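Local coordinates for extracellular solute-binding protein, family 7 (Colwellia psychrerythraea, PDB 4PET), which probably captures small organic acids such as pyruvate in the periplasm, with a bound calcium ion, for delivery to a TRAP transporter, at residues I79-S85 with F243-Q247; L132-V136 with M324-I328; G156-I162 with I226-Y231; E161-V165 with R297-V303. All coordinates share one frame; numbering follows the deposited sequence.

Interaction 1 of 4, residues I79-S85 with F243-Q247; sequences IFDFVKS and FMVNQ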
# COMPACT_ATOMS: atom_id res chain seq x y z
N ILE A 79 -23.97 12.86 -2.33
CA ILE A 79 -22.80 13.40 -1.65
C ILE A 79 -22.14 14.49 -2.50
O ILE A 79 -21.75 15.53 -1.97
CB ILE A 79 -21.77 12.30 -1.31
CG1 ILE A 79 -22.44 11.08 -0.65
CG2 ILE A 79 -20.63 12.88 -0.49
CD1 ILE A 79 -23.39 11.38 0.52
N PHE A 80 -22.02 14.25 -3.80
CA PHE A 80 -21.40 15.24 -4.70
C PHE A 80 -22.18 16.57 -4.61
O PHE A 80 -21.59 17.64 -4.40
CB PHE A 80 -21.30 14.63 -6.11
CG PHE A 80 -20.75 15.56 -7.18
CD1 PHE A 80 -21.54 16.59 -7.71
CD2 PHE A 80 -19.49 15.33 -7.73
CE1 PHE A 80 -21.08 17.40 -8.71
CE2 PHE A 80 -19.03 16.13 -8.77
CZ PHE A 80 -19.83 17.20 -9.24
N ASP A 81 -23.50 16.50 -4.68
CA ASP A 81 -24.29 17.73 -4.58
C ASP A 81 -24.18 18.43 -3.22
O ASP A 81 -24.15 19.67 -3.16
CB ASP A 81 -25.74 17.49 -5.01
CG ASP A 81 -25.85 17.20 -6.51
OD1 ASP A 81 -25.10 17.85 -7.28
OD2 ASP A 81 -26.65 16.34 -6.91
N PHE A 82 -24.09 17.64 -2.15
CA PHE A 82 -23.98 18.16 -0.79
C PHE A 82 -22.70 18.99 -0.60
O PHE A 82 -22.72 20.05 0.02
CB PHE A 82 -23.94 17.01 0.22
CG PHE A 82 -25.29 16.37 0.54
CD1 PHE A 82 -26.45 17.12 0.61
CD2 PHE A 82 -25.36 15.03 0.85
CE1 PHE A 82 -27.66 16.53 0.94
CE2 PHE A 82 -26.56 14.43 1.18
CZ PHE A 82 -27.71 15.18 1.23
N VAL A 83 -21.60 18.46 -1.11
CA VAL A 83 -20.30 19.13 -0.98
C VAL A 83 -20.13 20.31 -1.97
O VAL A 83 -19.65 21.35 -1.58
CB VAL A 83 -19.17 18.15 -1.16
CG1 VAL A 83 -17.82 18.90 -0.97
CG2 VAL A 83 -19.29 17.02 -0.14
N LYS A 84 -20.57 20.17 -3.22
CA LYS A 84 -20.57 21.29 -4.15
C LYS A 84 -21.30 22.51 -3.59
O LYS A 84 -20.82 23.65 -3.68
CB LYS A 84 -21.25 20.89 -5.46
CG LYS A 84 -21.16 21.94 -6.56
CD LYS A 84 -21.29 21.33 -7.96
CE LYS A 84 -22.64 20.63 -8.18
NZ LYS A 84 -23.79 21.55 -8.51
N SER A 85 -22.47 22.28 -3.02
CA SER A 85 -23.29 23.39 -2.52
C SER A 85 -22.74 23.94 -1.21
O SER A 85 -23.05 25.06 -0.83
CB SER A 85 -24.71 22.93 -2.29
OG SER A 85 -24.77 22.10 -1.14
N PHE A 243 -12.55 11.13 -0.53
CA PHE A 243 -13.03 12.22 0.31
C PHE A 243 -13.22 13.40 -0.63
O PHE A 243 -12.41 13.60 -1.57
CB PHE A 243 -12.02 12.69 1.37
CG PHE A 243 -11.84 11.76 2.56
CD1 PHE A 243 -12.76 11.76 3.59
CD2 PHE A 243 -10.73 10.94 2.66
CE1 PHE A 243 -12.61 10.96 4.69
CE2 PHE A 243 -10.57 10.11 3.76
CZ PHE A 243 -11.54 10.11 4.78
N MSE A 244 -14.25 14.19 -0.35
CA MSE A 244 -14.47 15.46 -1.04
C MSE A 244 -14.56 16.58 -0.02
O MSE A 244 -15.13 16.43 1.05
CB MSE A 244 -15.77 15.44 -1.86
CG MSE A 244 -15.64 14.65 -3.16
SE MSE A 244 -17.20 14.66 -4.28
CE MSE A 244 -18.36 13.58 -3.11
N VAL A 245 -13.97 17.72 -0.35
CA VAL A 245 -14.02 18.87 0.52
C VAL A 245 -14.44 20.08 -0.29
O VAL A 245 -13.92 20.34 -1.37
CB VAL A 245 -12.64 19.17 1.12
CG1 VAL A 245 -12.74 20.36 2.08
CG2 VAL A 245 -12.09 17.98 1.82
N ASN A 246 -15.40 20.83 0.23
CA ASN A 246 -15.81 22.06 -0.40
C ASN A 246 -14.67 23.08 -0.32
O ASN A 246 -14.20 23.40 0.76
CB ASN A 246 -17.06 22.60 0.31
CG ASN A 246 -17.50 23.92 -0.25
OD1 ASN A 246 -17.05 24.97 0.21
ND2 ASN A 246 -18.38 23.88 -1.26
N GLN A 247 -14.22 23.57 -1.48
CA GLN A 247 -13.05 24.47 -1.57
C GLN A 247 -13.21 25.71 -0.70
O GLN A 247 -12.26 26.13 -0.00
CB GLN A 247 -12.85 24.89 -3.03
CG GLN A 247 -11.66 25.80 -3.29
CD GLN A 247 -10.35 25.06 -3.29
OE1 GLN A 247 -10.15 24.11 -4.06
NE2 GLN A 247 -9.42 25.50 -2.43
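In Asn246 the amide carbon CG sits anti to the backbone N (chi1 177°), which swings the carboxamide off the end of the strand and up to the carbonyl of Val83. Met244, modelled as selenomethionine, serves the other end of the contact differently: a bend at chi3 (-69°) turns its terminal CE toward Ile79. Val83 lies between the two. Its CG1 methyl presses on the strand backbone, 3.3 Å from Asn246 N and 3.6 Å from Val245 C.

Asn246 ND2 donates to Val83 O over 2.8 Å with an N-H...O angle of 158°, arriving almost head-on to the carbonyl and close to the plane of its own amide. The oxygen of the same amide, OD1, accepts from Ala249 N, so Asn246 acts as N-cap of the helix that follows the strand.

Around Met244 the contact is apolar. CE reaches Ile79 CG2 at 3.5 Å, and SE lies 5.3 Å from the centroid of the Phe80 ring, an oblique Met-aromatic contact. That ring also meets Trp98 and, edge-to-face, Tyr140.

The helix thus lies against the five-stranded mixed sheet, running in much the same direction as strand 240-246, with Ile79 about 6 Å, side chain to side chain, from the pyruvate-binding Tyr97. Chemically, a soft apolar seam is pinned at one end by an amide held through both its polar atoms, which fixes its rotation and ties helix 79-85 to the start of the helix after the strand.

Interaction 2 of 4, residues L132-V136 with M324-I328; sequences LMKKV and MTAEI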
# COMPACT_ATOMS: atom_id res chain seq x y z
N LEU A 132 -4.38 15.53 -12.11
CA LEU A 132 -5.47 15.31 -13.06
C LEU A 132 -6.82 15.36 -12.33
O LEU A 132 -7.82 15.87 -12.86
CB LEU A 132 -5.30 13.97 -13.82
CG LEU A 132 -4.23 13.90 -14.91
CD1 LEU A 132 -4.01 12.46 -15.42
CD2 LEU A 132 -4.56 14.83 -16.09
N MSE A 133 -6.88 14.80 -11.13
CA MSE A 133 -8.10 14.80 -10.37
C MSE A 133 -8.55 16.21 -10.00
O MSE A 133 -9.74 16.54 -10.06
CB MSE A 133 -7.95 13.93 -9.11
CG MSE A 133 -9.24 13.86 -8.34
SE MSE A 133 -9.30 12.32 -7.12
CE MSE A 133 -7.87 12.79 -6.01
N LYS A 134 -7.57 17.04 -9.67
CA LYS A 134 -7.80 18.44 -9.32
C LYS A 134 -8.34 19.21 -10.55
O LYS A 134 -9.24 20.06 -10.41
CB LYS A 134 -6.48 19.06 -8.84
CG LYS A 134 -6.54 20.55 -8.51
CD LYS A 134 -5.14 21.06 -8.09
CE LYS A 134 -5.23 22.40 -7.41
NZ LYS A 134 -5.86 23.40 -8.27
N LYS A 135 -7.80 18.91 -11.73
CA LYS A 135 -8.28 19.58 -12.96
C LYS A 135 -9.74 19.20 -13.26
O LYS A 135 -10.49 19.99 -13.79
CB LYS A 135 -7.42 19.24 -14.19
CG LYS A 135 -6.06 19.87 -14.24
CD LYS A 135 -5.59 20.09 -15.69
CE LYS A 135 -4.98 18.82 -16.30
NZ LYS A 135 -3.51 18.91 -16.66
N VAL A 136 -10.14 17.98 -12.94
CA VAL A 136 -11.53 17.56 -13.19
C VAL A 136 -12.45 18.18 -12.16
O VAL A 136 -13.50 18.72 -12.51
CB VAL A 136 -11.67 16.01 -13.22
CG1 VAL A 136 -13.14 15.58 -13.09
CG2 VAL A 136 -11.02 15.45 -14.51
N MSE A 324 -9.91 15.85 -22.37
CA MSE A 324 -9.56 15.59 -20.97
C MSE A 324 -9.60 14.08 -20.66
O MSE A 324 -8.77 13.56 -19.88
CB MSE A 324 -10.49 16.35 -20.03
CG MSE A 324 -10.17 16.14 -18.54
SE MSE A 324 -8.29 16.49 -18.11
CE MSE A 324 -8.23 18.37 -18.48
N THR A 325 -10.57 13.39 -21.26
CA THR A 325 -10.67 11.93 -21.16
C THR A 325 -9.48 11.25 -21.83
O THR A 325 -8.94 10.26 -21.33
CB THR A 325 -11.93 11.41 -21.85
OG1 THR A 325 -13.07 12.13 -21.37
CG2 THR A 325 -12.11 9.87 -21.61
N ALA A 326 -9.06 11.78 -22.97
CA ALA A 326 -7.93 11.18 -23.66
C ALA A 326 -6.70 11.34 -22.78
O ALA A 326 -5.89 10.40 -22.64
CB ALA A 326 -7.74 11.79 -25.06
N GLU A 327 -6.58 12.51 -22.15
CA GLU A 327 -5.42 12.80 -21.34
C GLU A 327 -5.39 11.89 -20.13
O GLU A 327 -4.34 11.32 -19.77
CB GLU A 327 -5.38 14.27 -20.86
CG GLU A 327 -4.08 14.57 -20.12
CD GLU A 327 -3.99 15.99 -19.53
OE1 GLU A 327 -4.86 16.84 -19.79
OE2 GLU A 327 -3.02 16.24 -18.77
N ILE A 328 -6.54 11.72 -19.50
CA ILE A 328 -6.58 10.88 -18.31
C ILE A 328 -6.30 9.41 -18.67
O ILE A 328 -5.49 8.76 -18.01
CB ILE A 328 -7.91 10.96 -17.58
CG1 ILE A 328 -8.14 12.38 -17.05
CG2 ILE A 328 -7.90 9.99 -16.38
CD1 ILE A 328 -9.56 12.67 -16.66
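The carboxylate of Glu327, the only flat side-chain group in this contact, has a methyl of Leu132 over one face: CD2 stands 3.7 Å from Glu327 CD and 3.4 Å from OE2. Lys135 NZ comes to the same OE2, tilted out of the carboxylate plane toward the side of Leu132, in a long salt bridge of 3.4 Å whose hydrogen bond is weak. Glu327 arrives there on an extended chain, with CG anti to the backbone N (chi1 -175°), whereas Lys135 bends at chi3 and chi4 to meet it at about a right angle.

Behind this pair the packing is aliphatic. Val136 CG2 touches both Ile328 CD1, at 3.8 Å, and Met324 CG, at 4.2 Å, while the CE of Met324 (a selenomethionine) touches the CE of Lys135. Leu132 CD1 rests against Ile328 CA. Phe108 adjoins Val136 and Ile328 as well.

Helices 129-137 and 323-353 run antiparallel here, their local axes at 163° and 11.4 Å apart, a spacing spanned mainly by side chains. Were Glu327 replaced by an alanine, Lys135 would probably lose its anionic partner in this contact and Leu132 CD2 the group it lies against. The chemistry therefore implies an attachment resting mainly on apolar side chains, with a weak charge pair along its more exposed margin.

Interaction 3 of 4, residues G156-I162 with I226-Y231; sequences GWFKKEI and IAPYYY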
# COMPACT_ATOMS: atom_id res chain seq x y z
N GLY A 156 -18.30 -10.75 -8.14
CA GLY A 156 -19.65 -10.59 -7.63
C GLY A 156 -20.40 -11.87 -7.36
O GLY A 156 -19.87 -12.99 -7.46
N TRP A 157 -21.66 -11.67 -7.02
CA TRP A 157 -22.56 -12.69 -6.59
C TRP A 157 -23.68 -12.92 -7.62
O TRP A 157 -24.38 -11.99 -8.02
CB TRP A 157 -23.15 -12.26 -5.27
CG TRP A 157 -22.16 -12.10 -4.19
CD1 TRP A 157 -21.51 -10.94 -3.84
CD2 TRP A 157 -21.69 -13.11 -3.28
NE1 TRP A 157 -20.66 -11.18 -2.76
CE2 TRP A 157 -20.77 -12.50 -2.40
CE3 TRP A 157 -21.98 -14.46 -3.11
CZ2 TRP A 157 -20.12 -13.21 -1.38
CZ3 TRP A 157 -21.34 -15.16 -2.10
CH2 TRP A 157 -20.43 -14.54 -1.25
N PHE A 158 -23.85 -14.16 -8.04
CA PHE A 158 -24.68 -14.50 -9.17
C PHE A 158 -25.60 -15.62 -8.76
O PHE A 158 -25.17 -16.57 -8.08
CB PHE A 158 -23.80 -14.94 -10.34
CG PHE A 158 -23.05 -13.81 -10.98
CD1 PHE A 158 -22.00 -13.22 -10.33
CD2 PHE A 158 -23.45 -13.31 -12.23
CE1 PHE A 158 -21.30 -12.15 -10.91
CE2 PHE A 158 -22.77 -12.25 -12.83
CZ PHE A 158 -21.70 -11.66 -12.17
N LYS A 159 -26.85 -15.52 -9.16
CA LYS A 159 -27.81 -16.58 -8.92
C LYS A 159 -27.61 -17.76 -9.86
O LYS A 159 -27.94 -18.91 -9.51
CB LYS A 159 -29.23 -16.07 -9.08
CG LYS A 159 -29.67 -15.08 -8.03
CD LYS A 159 -31.03 -14.49 -8.39
CE LYS A 159 -31.58 -13.55 -7.33
NZ LYS A 159 -31.93 -14.29 -6.10
N LYS A 160 -27.09 -17.49 -11.05
CA LYS A 160 -26.87 -18.53 -12.06
C LYS A 160 -25.50 -18.32 -12.65
O LYS A 160 -25.03 -17.17 -12.72
CB LYS A 160 -27.90 -18.47 -13.20
CG LYS A 160 -29.30 -18.10 -12.79
CD LYS A 160 -29.96 -19.21 -11.97
CE LYS A 160 -31.48 -18.99 -11.84
NZ LYS A 160 -31.85 -17.58 -11.47
N GLU A 161 -24.86 -19.40 -13.08
CA GLU A 161 -23.52 -19.28 -13.62
C GLU A 161 -23.51 -18.61 -14.99
O GLU A 161 -24.45 -18.76 -15.79
CB GLU A 161 -22.83 -20.65 -13.72
CG GLU A 161 -22.53 -21.32 -12.39
CD GLU A 161 -22.37 -22.83 -12.53
OE1 GLU A 161 -23.40 -23.53 -12.71
OE2 GLU A 161 -21.21 -23.31 -12.48
N ILE A 162 -22.44 -17.87 -15.24
CA ILE A 162 -22.20 -17.25 -16.52
C ILE A 162 -21.35 -18.19 -17.38
O ILE A 162 -20.15 -18.31 -17.17
CB ILE A 162 -21.44 -15.93 -16.33
CG1 ILE A 162 -22.29 -14.95 -15.53
CG2 ILE A 162 -21.00 -15.34 -17.66
CD1 ILE A 162 -23.64 -14.61 -16.18
N ILE A 226 -28.81 -16.02 -1.19
CA ILE A 226 -29.67 -16.11 -2.35
C ILE A 226 -28.92 -16.06 -3.68
O ILE A 226 -29.52 -16.23 -4.73
CB ILE A 226 -30.73 -14.99 -2.32
CG1 ILE A 226 -30.07 -13.62 -2.22
CG2 ILE A 226 -31.64 -15.20 -1.12
CD1 ILE A 226 -31.04 -12.47 -2.20
N ALA A 227 -27.61 -15.82 -3.62
CA ALA A 227 -26.78 -15.89 -4.80
C ALA A 227 -25.53 -16.67 -4.43
O ALA A 227 -24.62 -16.14 -3.82
CB ALA A 227 -26.40 -14.50 -5.26
N PRO A 228 -25.49 -17.95 -4.81
CA PRO A 228 -24.40 -18.81 -4.35
C PRO A 228 -23.13 -18.80 -5.19
O PRO A 228 -22.14 -19.35 -4.70
CB PRO A 228 -25.03 -20.20 -4.41
CG PRO A 228 -26.04 -20.13 -5.48
CD PRO A 228 -26.57 -18.71 -5.45
N TYR A 229 -23.13 -18.25 -6.41
CA TYR A 229 -21.91 -18.25 -7.24
C TYR A 229 -21.12 -16.97 -7.02
O TYR A 229 -21.64 -15.87 -7.24
CB TYR A 229 -22.26 -18.46 -8.72
CG TYR A 229 -23.05 -19.74 -8.93
CD1 TYR A 229 -22.42 -20.97 -8.89
CD2 TYR A 229 -24.43 -19.73 -9.13
CE1 TYR A 229 -23.12 -22.16 -9.08
CE2 TYR A 229 -25.14 -20.93 -9.30
CZ TYR A 229 -24.47 -22.13 -9.27
OH TYR A 229 -25.14 -23.33 -9.42
N TYR A 230 -19.89 -17.12 -6.55
CA TYR A 230 -19.05 -16.01 -6.17
C TYR A 230 -17.89 -15.95 -7.17
O TYR A 230 -17.03 -16.82 -7.19
CB TYR A 230 -18.56 -16.23 -4.75
CG TYR A 230 -18.02 -15.00 -4.04
CD1 TYR A 230 -18.23 -13.72 -4.53
CD2 TYR A 230 -17.31 -15.13 -2.85
CE1 TYR A 230 -17.77 -12.61 -3.85
CE2 TYR A 230 -16.85 -14.04 -2.16
CZ TYR A 230 -17.06 -12.79 -2.67
OH TYR A 230 -16.58 -11.71 -1.98
N TYR A 231 -17.89 -14.92 -8.00
CA TYR A 231 -17.00 -14.86 -9.13
C TYR A 231 -15.75 -14.09 -8.80
O TYR A 231 -15.78 -13.13 -8.00
CB TYR A 231 -17.71 -14.22 -10.35
CG TYR A 231 -18.47 -15.25 -11.16
CD1 TYR A 231 -19.72 -15.70 -10.74
CD2 TYR A 231 -17.91 -15.81 -12.30
CE1 TYR A 231 -20.39 -16.66 -11.44
CE2 TYR A 231 -18.59 -16.78 -13.02
CZ TYR A 231 -19.83 -17.20 -12.57
OH TYR A 231 -20.54 -18.17 -13.25
O HOH W 1 -22.84 -25.37 -10.09
O HOH W 2 -18.87 -19.73 -14.66
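Trp157 and Tyr230 make the tightest part of this contact, their rings stacked face to face, the tryptophan six-membered ring and the tyrosine ring 3.7 Å apart at the centroids, planes at 14°. Asp218 accepts from Trp157 NE1. On the other sheet face, the edge of Tyr231 turns toward the face of Phe158. Between the faces backbone bonds join the strands: Tyr231 N to Gly156 O at 2.8 Å, and Phe158 and Tyr229 with each other both ways. Gly156 has a positive phi (123°), where a side chain would hit the preceding carbonyl O.

Toward solvent the hold is looser. Glu161 lays CG over the Tyr229 ring, 3.5 Å from its centroid, with the carboxylate nearly parallel to the ring and OE2 salt-bridged to Arg297 NE; a water joins Glu161 OE1 weakly to Tyr229 OH. Lys159 NZ bonds weakly to Ile226 O, at 3.4 Å. Firmer is Tyr231 OH, which accepts from Ile162 N at 2.8 Å and gives its proton to a second water.

This is an antiparallel strand pair within the six-stranded mixed sheet of a solute-binding-protein lobe; Trp157 pairs with Leu210, on the strand leading into the calcium ligands Glu211 and Trp212.

Interaction 4 of 4, residues E161-V165 with R297-V303; sequences EINSV and RSFPKPV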
# COMPACT_ATOMS: atom_id res chain seq x y z
N GLU A 161 -24.86 -19.40 -13.08
CA GLU A 161 -23.52 -19.28 -13.62
C GLU A 161 -23.51 -18.61 -14.99
O GLU A 161 -24.45 -18.76 -15.79
CB GLU A 161 -22.83 -20.65 -13.72
CG GLU A 161 -22.53 -21.32 -12.39
CD GLU A 161 -22.37 -22.83 -12.53
OE1 GLU A 161 -23.40 -23.53 -12.71
OE2 GLU A 161 -21.21 -23.31 -12.48
N ILE A 162 -22.44 -17.87 -15.24
CA ILE A 162 -22.20 -17.25 -16.52
C ILE A 162 -21.35 -18.19 -17.38
O ILE A 162 -20.15 -18.31 -17.17
CB ILE A 162 -21.44 -15.93 -16.33
CG1 ILE A 162 -22.29 -14.95 -15.53
CG2 ILE A 162 -21.00 -15.34 -17.66
CD1 ILE A 162 -23.64 -14.61 -16.18
N ASN A 163 -22.00 -18.84 -18.35
CA ASN A 163 -21.35 -19.84 -19.22
C ASN A 163 -20.99 -19.35 -20.63
O ASN A 163 -20.15 -19.93 -21.30
CB ASN A 163 -22.23 -21.08 -19.34
CG ASN A 163 -22.43 -21.76 -18.00
OD1 ASN A 163 -21.48 -21.94 -17.25
ND2 ASN A 163 -23.68 -22.13 -17.69
N SER A 164 -21.66 -18.29 -21.08
CA SER A 164 -21.35 -17.70 -22.38
C SER A 164 -21.75 -16.22 -22.36
O SER A 164 -22.33 -15.74 -21.40
CB SER A 164 -22.08 -18.45 -23.52
OG SER A 164 -23.48 -18.27 -23.44
N VAL A 165 -21.38 -15.50 -23.42
CA VAL A 165 -21.72 -14.09 -23.52
C VAL A 165 -23.24 -13.94 -23.60
O VAL A 165 -23.78 -12.89 -23.23
CB VAL A 165 -21.05 -13.44 -24.73
CG1 VAL A 165 -19.54 -13.52 -24.59
CG2 VAL A 165 -21.51 -14.10 -26.03
N ARG A 297 -16.45 -19.12 -8.59
CA ARG A 297 -16.45 -19.34 -10.03
C ARG A 297 -15.59 -18.33 -10.77
O ARG A 297 -15.24 -17.27 -10.25
CB ARG A 297 -17.88 -19.28 -10.61
CG ARG A 297 -18.81 -20.42 -10.18
CD ARG A 297 -18.43 -21.73 -10.82
NE ARG A 297 -19.33 -22.84 -10.49
CZ ARG A 297 -19.21 -23.63 -9.42
NH1 ARG A 297 -18.27 -23.42 -8.51
NH2 ARG A 297 -20.07 -24.63 -9.24
N SER A 298 -15.29 -18.66 -12.02
CA SER A 298 -14.53 -17.81 -12.90
C SER A 298 -15.31 -17.65 -14.19
O SER A 298 -16.06 -18.54 -14.59
CB SER A 298 -13.18 -18.46 -13.17
OG SER A 298 -12.27 -18.17 -12.12
N PHE A 299 -15.11 -16.54 -14.88
CA PHE A 299 -15.74 -16.37 -16.19
C PHE A 299 -14.98 -17.21 -17.24
O PHE A 299 -13.74 -17.23 -17.27
CB PHE A 299 -15.72 -14.90 -16.56
CG PHE A 299 -16.55 -14.04 -15.64
CD1 PHE A 299 -17.92 -14.03 -15.74
CD2 PHE A 299 -15.93 -13.26 -14.63
CE1 PHE A 299 -18.70 -13.23 -14.91
CE2 PHE A 299 -16.71 -12.46 -13.77
CZ PHE A 299 -18.10 -12.44 -13.91
N PRO A 300 -15.72 -17.94 -18.09
CA PRO A 300 -15.06 -18.70 -19.14
C PRO A 300 -14.19 -17.80 -20.05
O PRO A 300 -14.43 -16.60 -20.15
CB PRO A 300 -16.22 -19.35 -19.90
CG PRO A 300 -17.35 -19.36 -18.95
CD PRO A 300 -17.17 -18.21 -18.03
N LYS A 301 -13.18 -18.40 -20.68
CA LYS A 301 -12.22 -17.64 -21.47
C LYS A 301 -12.92 -16.82 -22.56
O LYS A 301 -12.54 -15.67 -22.78
CB LYS A 301 -11.17 -18.58 -22.09
N PRO A 302 -13.94 -17.38 -23.24
CA PRO A 302 -14.62 -16.63 -24.31
C PRO A 302 -15.37 -15.42 -23.78
O PRO A 302 -15.44 -14.38 -24.46
CB PRO A 302 -15.63 -17.64 -24.88
CG PRO A 302 -15.12 -18.99 -24.45
CD PRO A 302 -14.46 -18.76 -23.12
N VAL A 303 -15.93 -15.55 -22.59
CA VAL A 303 -16.60 -14.43 -21.94
C VAL A 303 -15.58 -13.36 -21.58
O VAL A 303 -15.76 -12.20 -21.92
CB VAL A 303 -17.38 -14.85 -20.69
CG1 VAL A 303 -18.09 -13.65 -20.08
CG2 VAL A 303 -18.39 -15.92 -21.05
O HOH W 1 -22.84 -25.37 -10.09
O HOH W 2 -18.87 -19.73 -14.66
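Arg297 NE donates to Glu161 OE2 over 2.8 Å at a nearly straight 169°, the shortest polar bond between the two segments and the bond of a salt bridge. It joins the loop after strand 156-158 to the turn that leads from edge strand 295-297 into helix 301-321, where Pro300 holds the N-cap position in this lobe of the solute-binding fold. The carboxylate oxygen lies in the guanidinium plane, at its edge, but NE approaches from above the carboxylate plane, 39° out of it. A bend at chi2 (-72°) brings the arginine round to this position. Its NH2 donates to a water at 3.0 Å, the one that reaches Glu161 OE1 only weakly, and also to Gln295 OE1.

A second water ties the backbones, donating to Ile162 O at 3.2 Å and to Ser298 O at 3.1 Å. Beyond it the contact turns apolar. Ile162 CG2 meets the edge of the Phe299 ring at CD1, 3.9 Å away, and also touches Val303 CG1. Phe299 is stacked on Tyr231 and crosses Trp234, continuing the aromatic cluster of the neighbouring strand.

A methionine in place of Arg297 would probably leave Glu161 OE2 without its cationic mate and the bridging water without its NH2 donor, letting the carboxylate turn more freely over Tyr229. Farther along, Pro300 CG lies against Asn163 O, and Val303 extends its CG2 methyl to the loop backbone, 3.6 Å from Ser164 C.

How the interactions relate
From the N terminus, helix 79-85 opens the loop that interaction 1 closes at strand 240-246. Helix 129-137 opens a second, closed by interaction 2 only at the start of helix 323-353, so the two cross. Interaction 3 starts at 156-162 and closes at 226-231, nested inside both. Interaction 4 leaves from the same stretch, sharing Glu161 and Ile162, and closes at 297-303; it is nested in interaction 2 but crosses interaction 1. Interactions 3 and 4 also touch directly, Tyr230 O lying 2.7 Å from Arg297 N, and share both waters. They bind together the six-stranded sheet and helix 301-321, on the opposite side of the chain's centre from interaction 1 and its five-stranded sheet.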